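Local atomic coordinates of nucleoside phosphorylase, putative (Trypanosoma brucei, PDB entry 3BJE), a protein that acts as a homodimeric uridine phosphorylase, using phosphate to cleave uridine into uracil and ribose 1-phosphate. Residues T199-I204 with E272-L277; G169-S174 with T244-G249; Q188-R193 with F279-G284; P152-P157 with K318-K323. One frame throughout, in Å; residues are numbered along the deposited sequence.

Contact 1: residues T199-I204 with E272-L277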
loop_
_atom_site.group_PDB
_atom_site.type_symbol
_atom_site.label_atom_id
_atom_site.label_comp_id
_atom_site.label_asym_id
_atom_site.label_seq_id
_atom_site.Cartn_x
_atom_site.Cartn_y
_atom_site.Cartn_z
ATOM N N THR A 199 -20.720 -7.993 -11.880
ATOM C CA THR A 199 -20.318 -7.892 -10.486
ATOM C C THR A 199 -20.549 -6.487 -9.959
ATOM O O THR A 199 -20.761 -5.549 -10.715
ATOM C CB THR A 199 -18.813 -8.204 -10.264
ATOM O OG1 THR A 199 -18.006 -7.076 -10.627
ATOM C CG2 THR A 199 -18.344 -9.419 -11.057
ATOM N N GLY A 200 -20.458 -6.343 -8.641
ATOM C CA GLY A 200 -20.537 -5.038 -7.998
ATOM C C GLY A 200 -19.415 -4.088 -8.349
ATOM O O GLY A 200 -19.476 -2.903 -8.004
ATOM N N LEU A 201 -18.382 -4.590 -9.036
ATOM C CA LEU A 201 -17.356 -3.694 -9.600
ATOM C C LEU A 201 -17.935 -2.815 -10.716
ATOM O O LEU A 201 -17.239 -1.950 -11.223
ATOM C CB LEU A 201 -16.143 -4.472 -10.089
ATOM C CG LEU A 201 -15.408 -5.185 -8.935
ATOM C CD1 LEU A 201 -14.490 -6.275 -9.465
ATOM C CD2 LEU A 201 -14.598 -4.214 -8.034
ATOM N N ARG A 202 -19.209 -2.995 -11.070
ATOM C CA ARG A 202 -19.916 -2.005 -11.866
ATOM C C ARG A 202 -19.763 -0.581 -11.291
ATOM O O ARG A 202 -19.929 0.388 -12.004
ATOM C CB ARG A 202 -21.396 -2.383 -12.040
ATOM C CG ARG A 202 -22.233 -2.267 -10.773
ATOM C CD ARG A 202 -23.694 -2.607 -11.013
ATOM N NE ARG A 202 -23.855 -3.936 -11.603
ATOM C CZ ARG A 202 -23.859 -5.081 -10.927
ATOM N NH1 ARG A 202 -23.750 -5.090 -9.599
ATOM N NH2 ARG A 202 -23.972 -6.230 -11.597
ATOM N N ALA A 203 -19.471 -0.487 -9.994
ATOM C CA ALA A 203 -19.336 0.807 -9.312
ATOM C C ALA A 203 -17.932 1.409 -9.396
ATOM O O ALA A 203 -17.720 2.537 -8.950
ATOM C CB ALA A 203 -19.741 0.653 -7.854
ATOM N N ILE A 204 -16.988 0.667 -9.979
ATOM C CA ILE A 204 -15.565 1.033 -9.929
ATOM C C ILE A 204 -14.995 1.095 -11.339
ATOM O O ILE A 204 -15.261 0.231 -12.152
ATOM C CB ILE A 204 -14.759 -0.013 -9.118
ATOM C CG1 ILE A 204 -15.372 -0.196 -7.720
ATOM C CG2 ILE A 204 -13.269 0.357 -9.021
ATOM C CD1 ILE A 204 -15.184 1.032 -6.798
ATOM N N GLU A 272 -17.988 -14.527 -4.185
ATOM C CA GLU A 272 -18.950 -15.311 -4.944
ATOM C C GLU A 272 -19.188 -14.736 -6.323
ATOM O O GLU A 272 -19.303 -15.492 -7.293
ATOM C CB GLU A 272 -20.277 -15.437 -4.184
ATOM C CG GLU A 272 -20.252 -16.456 -3.052
ATOM C CD GLU A 272 -21.654 -16.792 -2.525
ATOM O OE1 GLU A 272 -22.202 -15.980 -1.757
ATOM O OE2 GLU A 272 -22.189 -17.874 -2.860
ATOM N N GLU A 273 -19.227 -13.405 -6.419
ATOM C CA GLU A 273 -19.397 -12.757 -7.719
ATOM C C GLU A 273 -18.225 -13.081 -8.653
ATOM O O GLU A 273 -18.420 -13.590 -9.776
ATOM C CB GLU A 273 -19.571 -11.252 -7.574
ATOM C CG GLU A 273 -20.831 -10.850 -6.861
ATOM C CD GLU A 273 -20.970 -9.336 -6.706
ATOM O OE1 GLU A 273 -20.081 -8.631 -7.184
ATOM O OE2 GLU A 273 -21.972 -8.865 -6.116
ATOM N N LEU A 274 -17.010 -12.811 -8.187
ATOM C CA LEU A 274 -15.826 -13.109 -9.003
ATOM C C LEU A 274 -15.733 -14.584 -9.349
ATOM O O LEU A 274 -15.328 -14.946 -10.454
ATOM C CB LEU A 274 -14.539 -12.691 -8.298
ATOM C CG LEU A 274 -14.324 -11.189 -8.198
ATOM C CD1 LEU A 274 -13.070 -10.894 -7.365
ATOM C CD2 LEU A 274 -14.211 -10.524 -9.569
ATOM N N GLY A 275 -16.074 -15.441 -8.390
ATOM C CA GLY A 275 -16.043 -16.881 -8.599
ATOM C C GLY A 275 -17.018 -17.391 -9.638
ATOM O O GLY A 275 -16.837 -18.521 -10.154
ATOM N N SER A 276 -18.062 -16.607 -9.943
ATOM C CA SER A 276 -19.121 -17.049 -10.882
ATOM C C SER A 276 -18.730 -16.781 -12.337
ATOM O O SER A 276 -19.373 -17.298 -13.261
ATOM C CB SER A 276 -20.434 -16.341 -10.577
ATOM O OG SER A 276 -20.390 -14.977 -10.957
ATOM N N LEU A 277 -17.687 -15.977 -12.535
ATOM C CA LEU A 277 -17.344 -15.480 -13.861
ATOM C C LEU A 277 -16.622 -16.523 -14.708
ATOM O O LEU A 277 -15.813 -17.320 -14.208
ATOM C CB LEU A 277 -16.500 -14.197 -13.793
ATOM C CG LEU A 277 -17.035 -13.047 -12.936
ATOM C CD1 LEU A 277 -16.147 -11.862 -13.038
ATOM C CD2 LEU A 277 -18.451 -12.673 -13.381
HETATM O O HOH W 1 -23.579 -7.270 -7.583
#
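The 3-10 turn 200-203 that follows helix 186-198 is held to helix 270-276 through Thr199 and Gly200 on one side and Glu273 on the other. Glu273 projects from helix 270-276, and its chain, extended beyond CG, reaches over to the start of the turn. There OE1 accepts the backbone N-H of Gly200 at N to OE1 2.7 Å, almost straight at 176°, on the syn side of the carboxylate but 34° out of its plane. The same OE1 lies 3.4 Å from Thr199 CB, so the beta-branched carbon flanks the bond. What the carboxylate uses of Gly200 is its backbone N-H alone.

The other oxygen, OE2, takes a bond from a water at 2.7 Å; that water also accepts from Arg202 NH1. Arg202 thus meets the acid through solvent, while its guanidinium lies over Thr199 O.

Thr199 divides its two branches. OG1 sits between the backbone N and the carbonyl carbon (chi1 79°) and accepts from Leu201 N, an ST turn, while also bonding to Val195 O. CG2 meets Leu277 CD1 at 3.8 Å, the two side chains crossing at about a right angle. Leu201 CD1 approaches Leu274 CD2 at 4.3 Å, a looser apolar touch; Leu201 also packs on Tyr176 of the second subunit.

The chemistry implies a carboxylate shared between a backbone amide and a water-linked arginine, whose nearby positive charge would probably favour its ionised form, beside a separate apolar patch of Leu201, Leu274, Leu277 and Thr199 CG2.

Contact 2: residues G169-S174 with T244-G249; sequences GMDNTS and TATASG
Met170 lays its side chain across the backbone of strand 239-246 where that strand ends, with CB only 3.1 Å from Thr246 O. CG stands anti to the carbonyl carbon, and the bend at chi3 (-64°) brings CE round to Ala247 CB at 3.8 Å; CE also meets Ala245 CB at 4.0 Å. A flexible thioether suits this place, since it can curl over two small alanines. At the backbone, Met170 N donates to Thr246 O at 2.8 Å, and Asp171 N adds a weak second bond to the same oxygen.

Asp171 is turned differently. The side chains of Asp171 and Thr246 cross obliquely, OD1 lying 4.0 Å from Thr246 CG2, while Asp171 CB packs against Ser248 CB at 4.1 Å. OD2 accepts from Thr173 N in an Asx turn and from Tyr207 OH; OD1 bonds to Ser296 OG. Thr246 directs OG1 to Glu292, a residue of the ribose phosphate and uracil pockets, and Ser248 OG bonds to Asn172 of the second subunit.

Gly169 and Thr246 form a parallel bridge, so the arrangement is that of neighbouring parallel strands ending together beside the nucleoside pocket and the dimer interface of a phosphorylase-superfamily fold.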
loop_
_atom_site.group_PDB
_atom_site.type_symbol
_atom_site.label_atom_id
_atom_site.label_comp_id
_atom_site.label_asym_id
_atom_site.label_seq_id
_atom_site.Cartn_x
_atom_site.Cartn_y
_atom_site.Cartn_z
ATOM N N GLY A 169 -7.461 -5.011 -12.207
ATOM C CA GLY A 169 -7.113 -3.991 -11.231
ATOM C C GLY A 169 -8.363 -3.450 -10.590
ATOM O O GLY A 169 -9.076 -2.664 -11.190
ATOM N N MET A 170 -8.642 -3.892 -9.369
ATOM C CA MET A 170 -9.709 -3.302 -8.561
ATOM C C MET A 170 -9.196 -2.082 -7.774
ATOM O O MET A 170 -9.978 -1.316 -7.225
ATOM C CB MET A 170 -10.299 -4.337 -7.614
ATOM C CG MET A 170 -10.725 -5.625 -8.322
ATOM S SD MET A 170 -11.582 -6.809 -7.265
ATOM C CE MET A 170 -10.264 -7.195 -6.091
ATOM N N ASP A 171 -7.879 -1.985 -7.668
ATOM C CA ASP A 171 -7.195 -0.826 -7.156
ATOM C C ASP A 171 -7.294 0.300 -8.191
ATOM O O ASP A 171 -7.877 0.110 -9.270
ATOM C CB ASP A 171 -5.737 -1.189 -6.954
ATOM C CG ASP A 171 -5.067 -1.568 -8.265
ATOM O OD1 ASP A 171 -5.384 -2.645 -8.842
ATOM O OD2 ASP A 171 -4.254 -0.743 -8.759
ATOM N N ASN A 172 -6.696 1.464 -7.892
ATOM C CA ASN A 172 -6.665 2.574 -8.855
ATOM C C ASN A 172 -5.279 3.111 -9.184
ATOM O O ASN A 172 -5.141 4.122 -9.850
ATOM C CB ASN A 172 -7.611 3.725 -8.464
ATOM C CG ASN A 172 -6.991 4.755 -7.528
ATOM O OD1 ASN A 172 -5.981 4.484 -6.880
ATOM N ND2 ASN A 172 -7.633 5.945 -7.428
ATOM N N THR A 173 -4.240 2.387 -8.798
ATOM C CA THR A 173 -2.898 2.936 -8.914
ATOM C C THR A 173 -2.568 3.225 -10.378
ATOM O O THR A 173 -2.081 4.311 -10.724
ATOM C CB THR A 173 -1.889 2.002 -8.239
ATOM O OG1 THR A 173 -2.087 2.098 -6.820
ATOM C CG2 THR A 173 -0.429 2.382 -8.596
ATOM N N SER A 174 -2.864 2.265 -11.252
ATOM C CA SER A 174 -2.592 2.448 -12.678
ATOM C C SER A 174 -3.507 3.460 -13.356
ATOM O O SER A 174 -3.220 3.891 -14.462
ATOM C CB SER A 174 -2.622 1.107 -13.422
ATOM O OG SER A 174 -1.718 0.179 -12.806
ATOM N N THR A 244 -6.069 -12.955 -12.150
ATOM C CA THR A 244 -5.828 -12.498 -10.791
ATOM C C THR A 244 -6.534 -11.158 -10.567
ATOM O O THR A 244 -6.330 -10.204 -11.338
ATOM C CB THR A 244 -4.311 -12.328 -10.533
ATOM O OG1 THR A 244 -3.656 -13.582 -10.789
ATOM C CG2 THR A 244 -4.042 -11.835 -9.082
ATOM N N ALA A 245 -7.366 -11.066 -9.528
ATOM C CA ALA A 245 -7.997 -9.801 -9.145
ATOM C C ALA A 245 -7.201 -9.155 -8.026
ATOM O O ALA A 245 -6.978 -9.770 -6.985
ATOM C CB ALA A 245 -9.443 -10.048 -8.701
ATOM N N THR A 246 -6.762 -7.927 -8.246
ATOM C CA THR A 246 -5.958 -7.211 -7.281
ATOM C C THR A 246 -6.751 -6.094 -6.585
ATOM O O THR A 246 -7.406 -5.276 -7.223
ATOM C CB THR A 246 -4.714 -6.603 -7.947
ATOM O OG1 THR A 246 -3.928 -7.650 -8.530
ATOM C CG2 THR A 246 -3.840 -5.777 -6.951
ATOM N N ALA A 247 -6.612 -6.075 -5.260
ATOM C CA ALA A 247 -7.393 -5.234 -4.376
ATOM C C ALA A 247 -6.550 -4.140 -3.742
ATOM O O ALA A 247 -5.320 -4.275 -3.593
ATOM C CB ALA A 247 -7.985 -6.093 -3.253
ATOM N N SER A 248 -7.227 -3.056 -3.329
ATOM C CA SER A 248 -6.600 -1.906 -2.640
ATOM C C SER A 248 -6.757 -1.977 -1.109
ATOM O O SER A 248 -6.794 -0.972 -0.405
ATOM C CB SER A 248 -7.146 -0.604 -3.197
ATOM O OG SER A 248 -8.566 -0.557 -3.159
ATOM N N GLY A 249 -6.841 -3.227 -0.631
ATOM C CA GLY A 249 -6.970 -3.562 0.793
ATOM C C GLY A 249 -7.125 -5.058 0.931
ATOM O O GLY A 249 -7.016 -5.792 -0.045
#

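Contact 3: residues Q188-R193 with F279-G284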
loop_
_atom_site.group_PDB
_atom_site.type_symbol
_atom_site.label_atom_id
_atom_site.label_comp_id
_atom_site.label_asym_id
_atom_site.label_seq_id
_atom_site.Cartn_x
_atom_site.Cartn_y
_atom_site.Cartn_z
ATOM N N GLN A 188 -8.730 -8.522 -22.948
ATOM C CA GLN A 188 -8.887 -7.626 -21.795
ATOM C C GLN A 188 -10.199 -6.821 -21.847
ATOM O O GLN A 188 -10.820 -6.553 -20.805
ATOM C CB GLN A 188 -7.686 -6.684 -21.683
ATOM C CG GLN A 188 -6.440 -7.363 -21.130
ATOM C CD GLN A 188 -5.279 -6.426 -20.902
ATOM O OE1 GLN A 188 -5.434 -5.341 -20.345
ATOM N NE2 GLN A 188 -4.089 -6.845 -21.337
ATOM N N GLN A 189 -10.621 -6.419 -23.044
ATOM C CA GLN A 189 -11.898 -5.714 -23.179
ATOM C C GLN A 189 -13.066 -6.601 -22.741
ATOM O O GLN A 189 -14.019 -6.120 -22.104
ATOM C CB GLN A 189 -12.121 -5.263 -24.620
ATOM C CG GLN A 189 -11.270 -4.082 -25.028
ATOM C CD GLN A 189 -11.362 -3.792 -26.501
ATOM O OE1 GLN A 189 -12.452 -3.752 -27.069
ATOM N NE2 GLN A 189 -10.212 -3.601 -27.141
ATOM N N GLU A 190 -12.995 -7.889 -23.077
ATOM C CA GLU A 190 -14.031 -8.845 -22.701
ATOM C C GLU A 190 -14.055 -9.069 -21.183
ATOM O O GLU A 190 -15.120 -9.089 -20.564
ATOM C CB GLU A 190 -13.812 -10.167 -23.446
ATOM C CG GLU A 190 -14.854 -11.243 -23.160
ATOM C CD GLU A 190 -16.280 -10.880 -23.597
ATOM O OE1 GLU A 190 -16.517 -9.808 -24.223
ATOM O OE2 GLU A 190 -17.174 -11.697 -23.296
ATOM N N ILE A 191 -12.875 -9.207 -20.577
ATOM C CA ILE A 191 -12.791 -9.325 -19.117
ATOM C C ILE A 191 -13.441 -8.104 -18.461
ATOM O O ILE A 191 -14.277 -8.243 -17.578
ATOM C CB ILE A 191 -11.318 -9.495 -18.627
ATOM C CG1 ILE A 191 -10.789 -10.875 -19.027
ATOM C CG2 ILE A 191 -11.220 -9.288 -17.110
ATOM C CD1 ILE A 191 -9.281 -11.060 -18.834
ATOM N N ARG A 192 -13.062 -6.908 -18.895
ATOM C CA ARG A 192 -13.614 -5.706 -18.288
ATOM C C ARG A 192 -15.134 -5.663 -18.442
ATOM O O ARG A 192 -15.839 -5.316 -17.487
ATOM C CB ARG A 192 -13.006 -4.439 -18.867
ATOM C CG ARG A 192 -13.315 -3.254 -17.996
ATOM C CD ARG A 192 -12.612 -2.012 -18.464
ATOM N NE ARG A 192 -12.794 -0.947 -17.477
ATOM C CZ ARG A 192 -13.861 -0.162 -17.397
ATOM N NH1 ARG A 192 -14.876 -0.286 -18.244
ATOM N NH2 ARG A 192 -13.910 0.768 -16.458
ATOM N N ARG A 193 -15.633 -6.009 -19.628
ATOM C CA ARG A 193 -17.074 -5.994 -19.894
ATOM C C ARG A 193 -17.796 -6.943 -18.940
ATOM O O ARG A 193 -18.804 -6.575 -18.337
ATOM C CB ARG A 193 -17.385 -6.379 -21.359
ATOM C CG ARG A 193 -18.872 -6.386 -21.694
ATOM C CD ARG A 193 -19.131 -6.920 -23.088
ATOM N NE ARG A 193 -19.041 -8.379 -23.183
ATOM C CZ ARG A 193 -20.053 -9.222 -22.961
ATOM N NH1 ARG A 193 -21.244 -8.778 -22.569
ATOM N NH2 ARG A 193 -19.865 -10.531 -23.102
ATOM N N PHE A 279 -14.664 -16.164 -18.525
ATOM C CA PHE A 279 -14.270 -15.300 -19.611
ATOM C C PHE A 279 -14.027 -16.161 -20.827
ATOM O O PHE A 279 -13.146 -17.011 -20.810
ATOM C CB PHE A 279 -12.992 -14.539 -19.250
ATOM C CG PHE A 279 -13.072 -13.802 -17.930
ATOM C CD1 PHE A 279 -14.093 -12.891 -17.694
ATOM C CD2 PHE A 279 -12.137 -14.032 -16.929
ATOM C CE1 PHE A 279 -14.187 -12.232 -16.506
ATOM C CE2 PHE A 279 -12.219 -13.353 -15.715
ATOM C CZ PHE A 279 -13.244 -12.447 -15.509
ATOM N N ASN A 280 -14.815 -15.936 -21.872
ATOM C CA ASN A 280 -14.639 -16.636 -23.146
ATOM C C ASN A 280 -13.618 -15.877 -23.972
ATOM O O ASN A 280 -13.957 -14.950 -24.709
ATOM C CB ASN A 280 -15.972 -16.733 -23.867
ATOM C CG ASN A 280 -16.966 -17.601 -23.121
ATOM O OD1 ASN A 280 -16.636 -18.706 -22.687
ATOM N ND2 ASN A 280 -18.185 -17.099 -22.955
ATOM N N LEU A 281 -12.356 -16.259 -23.824
ATOM C CA LEU A 281 -11.253 -15.510 -24.410
ATOM C C LEU A 281 -10.660 -16.207 -25.640
ATOM O O LEU A 281 -11.000 -17.355 -25.955
ATOM C CB LEU A 281 -10.195 -15.239 -23.341
ATOM C CG LEU A 281 -10.742 -14.499 -22.115
ATOM C CD1 LEU A 281 -9.622 -14.179 -21.127
ATOM C CD2 LEU A 281 -11.429 -13.201 -22.529
ATOM N N SER A 282 -9.778 -15.495 -26.335
ATOM C CA SER A 282 -9.289 -15.933 -27.650
ATOM C C SER A 282 -8.710 -17.332 -27.624
ATOM O O SER A 282 -8.917 -18.098 -28.558
ATOM C CB SER A 282 -8.245 -14.963 -28.204
ATOM O OG SER A 282 -7.071 -14.964 -27.412
ATOM N N ASN A 283 -7.977 -17.662 -26.568
ATOM C CA ASN A 283 -7.331 -18.973 -26.477
ATOM C C ASN A 283 -8.048 -19.923 -25.520
ATOM O O ASN A 283 -7.460 -20.898 -25.061
ATOM C CB ASN A 283 -5.862 -18.797 -26.073
ATOM C CG ASN A 283 -5.056 -18.011 -27.114
ATOM O OD1 ASN A 283 -4.374 -17.034 -26.783
ATOM N ND2 ASN A 283 -5.137 -18.435 -28.380
ATOM N N GLY A 284 -9.320 -19.641 -25.229
ATOM C CA GLY A 284 -10.133 -20.498 -24.375
ATOM C C GLY A 284 -10.751 -19.778 -23.195
ATOM O O GLY A 284 -10.643 -18.559 -23.063
HETATM O O HOH W 2 -16.807 -13.882 -21.840
#
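Ile191 lies over one face of the Phe279 ring, and this is the tight part of the contact. Its CG1 stands 4.0 Å from the ring centroid, 16° off the normal, a CH-pi contact slightly offset toward the rim. The placing of CG1 anti to the carbonyl carbon turns that branch to the ring, while CG2 approaches CZ at 4.1 Å. Beyond the ring, Ile191 CD1 meets Leu281 CD1 at 3.9 Å, the two side chains crossing at about a right angle. A branched isoleucine suits this place because one residue can serve both the flat phenyl face and the leucine methyl.

The other flank is polar and wetter. Glu190 sets its CB against Leu281 CD2 at 4.0 Å, then bends at chi2 (63°), and the carboxylate turns to Arg193. That arginine grips it side-on, with NE to OE1 at 3.1 Å and NH2 to OE2 at 2.9 Å; Arg193 NH1 also pairs with Glu197. No direct hydrogen bond crosses the contact; one water bridges Glu190 OE2 and Asn280 N.

Leu281 to Gly284 form a type I turn, which reverses strand 279-281 into strand 284-292. Helix 186-198 packs on the first strand of this beta-hairpin, nearly antiparallel to it at 166°, and through Ile191 on the adjoining strands 161-169 and 207-210, with apolar side chains inward and an acid-arginine pair along the outer edge.

Contact 4: residues P152-P157 with K318-K323; sequences PAESVP and KRVGEK
Lys318 reaches out from the end of strand 308-318 to the carbonyls of the loop 152-157. From CB its chain sets out with CG anti to the carbonyl carbon, then bends at chi2, chi3 and chi4, curling instead of extending. CD passes 3.3 Å from Val156 O, and CE is close to two carbonyl oxygens, 3.2 Å from Val156 O and 3.5 Å from Ala153 O. At the tip, NZ donates to Val156 O at 2.7 Å, from a direction tilted 28° from the carbonyl plane, and more weakly to Glu154 O. It also forms a salt bridge with Glu322 OE1, met on the syn side at 2.7 Å. Lysine suits the place, since one ammonium can serve two loop carbonyls and an acid from its own loop.

Val320 fills the other side of the contact. CG1 touches Pro152 O at 3.5 Å and CG2 sits against Glu154 CA at 3.6 Å. Glu154, whose chain bends at chi2, has OE1 against Gly321 CA; a CB at Gly321 would collide with that oxygen, and its positive phi also favours glycine. Glu154 OE1 is buried by the contact without a partner in the model; Lys318 NZ, 4.1 Å from OE1, may offset its charge in part, against the nearby Glu322.

The two loops follow strands 142-151 and 308-318, which run parallel side by side. Helix 270-276 lies against both, with Val271 touching Pro152, Arg319 and Val320, and strand 284-292 packs on Pro152.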
loop_
_atom_site.group_PDB
_atom_site.type_symbol
_atom_site.label_atom_id
_atom_site.label_comp_id
_atom_site.label_asym_id
_atom_site.label_seq_id
_atom_site.Cartn_x
_atom_site.Cartn_y
_atom_site.Cartn_z
ATOM N N PRO A 152 -11.188 -17.415 -4.951
ATOM C CA PRO A 152 -12.638 -17.508 -4.997
ATOM C C PRO A 152 -13.150 -18.696 -5.819
ATOM O O PRO A 152 -14.359 -18.868 -5.948
ATOM C CB PRO A 152 -13.017 -16.211 -5.710
ATOM C CG PRO A 152 -11.943 -16.050 -6.682
ATOM C CD PRO A 152 -10.693 -16.482 -5.989
ATOM N N ALA A 153 -12.230 -19.480 -6.380
ATOM C CA ALA A 153 -12.566 -20.598 -7.268
ATOM C C ALA A 153 -12.710 -21.897 -6.490
ATOM O O ALA A 153 -11.782 -22.313 -5.799
ATOM C CB ALA A 153 -11.478 -20.765 -8.302
ATOM N N GLU A 154 -13.859 -22.558 -6.620
ATOM C CA GLU A 154 -14.080 -23.802 -5.878
ATOM C C GLU A 154 -13.067 -24.867 -6.274
ATOM O O GLU A 154 -12.582 -25.601 -5.424
ATOM C CB GLU A 154 -15.521 -24.318 -6.056
ATOM C CG GLU A 154 -15.774 -25.775 -5.611
ATOM C CD GLU A 154 -15.194 -26.143 -4.237
ATOM O OE1 GLU A 154 -14.787 -25.239 -3.464
ATOM O OE2 GLU A 154 -15.143 -27.362 -3.937
ATOM N N SER A 155 -12.727 -24.927 -7.551
ATOM C CA SER A 155 -11.829 -25.964 -8.051
ATOM C C SER A 155 -10.388 -25.826 -7.517
ATOM O O SER A 155 -9.683 -26.821 -7.380
ATOM C CB SER A 155 -11.817 -25.942 -9.584
ATOM O OG SER A 155 -11.329 -24.705 -10.077
ATOM N N VAL A 156 -9.956 -24.608 -7.207
ATOM C CA VAL A 156 -8.554 -24.367 -6.889
ATOM C C VAL A 156 -8.191 -24.888 -5.490
ATOM O O VAL A 156 -8.720 -24.404 -4.496
ATOM C CB VAL A 156 -8.216 -22.872 -7.009
ATOM C CG1 VAL A 156 -6.778 -22.605 -6.574
ATOM C CG2 VAL A 156 -8.444 -22.382 -8.447
ATOM N N PRO A 157 -7.272 -25.876 -5.406
ATOM C CA PRO A 157 -6.942 -26.454 -4.092
ATOM C C PRO A 157 -6.179 -25.509 -3.147
ATOM O O PRO A 157 -5.459 -24.632 -3.614
ATOM C CB PRO A 157 -6.031 -27.642 -4.437
ATOM C CG PRO A 157 -6.113 -27.820 -5.912
ATOM C CD PRO A 157 -6.500 -26.507 -6.491
ATOM N N LYS A 318 -8.861 -19.993 1.310
ATOM C CA LYS A 318 -9.926 -20.456 0.448
ATOM C C LYS A 318 -11.147 -19.763 0.977
ATOM O O LYS A 318 -11.552 -19.962 2.121
ATOM C CB LYS A 318 -10.092 -21.975 0.486
ATOM C CG LYS A 318 -9.138 -22.743 -0.438
ATOM C CD LYS A 318 -9.278 -22.400 -1.935
ATOM C CE LYS A 318 -10.653 -22.695 -2.539
ATOM N NZ LYS A 318 -10.847 -24.121 -2.909
ATOM N N ARG A 319 -11.695 -18.907 0.130
ATOM C CA ARG A 319 -12.791 -18.050 0.495
ATOM C C ARG A 319 -14.114 -18.775 0.202
ATOM O O ARG A 319 -15.172 -18.336 0.635
ATOM C CB ARG A 319 -12.659 -16.729 -0.281
ATOM C CG ARG A 319 -11.295 -15.979 -0.078
ATOM C CD ARG A 319 -11.227 -15.215 1.252
ATOM N NE ARG A 319 -12.416 -14.394 1.526
ATOM C CZ ARG A 319 -12.635 -13.163 1.055
ATOM N NH1 ARG A 319 -11.733 -12.561 0.284
ATOM N NH2 ARG A 319 -13.763 -12.527 1.365
ATOM N N VAL A 320 -14.036 -19.885 -0.536
ATOM C CA VAL A 320 -15.174 -20.784 -0.778
ATOM C C VAL A 320 -14.770 -22.213 -0.392
ATOM O O VAL A 320 -13.589 -22.488 -0.186
ATOM C CB VAL A 320 -15.602 -20.783 -2.266
ATOM C CG1 VAL A 320 -15.844 -19.360 -2.769
ATOM C CG2 VAL A 320 -14.558 -21.497 -3.125
ATOM N N GLY A 321 -15.746 -23.115 -0.299
ATOM C CA GLY A 321 -15.466 -24.539 -0.080
ATOM C C GLY A 321 -14.814 -24.869 1.255
ATOM O O GLY A 321 -15.498 -25.205 2.222
ATOM N N GLU A 322 -13.486 -24.789 1.307
ATOM C CA GLU A 322 -12.753 -25.031 2.554
ATOM C C GLU A 322 -13.063 -23.941 3.577
ATOM O O GLU A 322 -13.211 -24.225 4.767
ATOM C CB GLU A 322 -11.237 -25.106 2.316
ATOM C CG GLU A 322 -10.757 -26.396 1.637
ATOM C CD GLU A 322 -10.877 -26.377 0.113
ATOM O OE1 GLU A 322 -11.204 -25.313 -0.462
ATOM O OE2 GLU A 322 -10.640 -27.437 -0.512
ATOM N N LYS A 323 -13.156 -22.698 3.103
ATOM C CA LYS A 323 -13.485 -21.552 3.956
ATOM C C LYS A 323 -12.525 -21.510 5.150
ATOM O O LYS A 323 -12.934 -21.325 6.298
ATOM C CB LYS A 323 -14.960 -21.612 4.377
ATOM C CG LYS A 323 -15.875 -22.080 3.239
ATOM C CD LYS A 323 -17.295 -21.552 3.333
ATOM C CE LYS A 323 -18.112 -22.004 2.126
ATOM N NZ LYS A 323 -19.559 -21.663 2.238
#

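Contact 2 is the most central of the four and wholly buried, resting on backbone bonding and methionine packing near the ligands and the second subunit. Contact 1 is also buried but farther out, and meets it directly through Leu201 with Met170 and Leu274 with Ala245. Helix 270-276 links three of them: it carries one half of contact 1, packs on Ala245 of contact 2 and touches Pro152 of contact 4. Contacts 3 and 4 are only partly buried. Contact 3 joins the helix preceding 199-204 to the strand following 272-277 by apolar packing with a charged rim, whereas contact 4 pairs a charged lysine with loop carbonyls and an acid, beside valine packing.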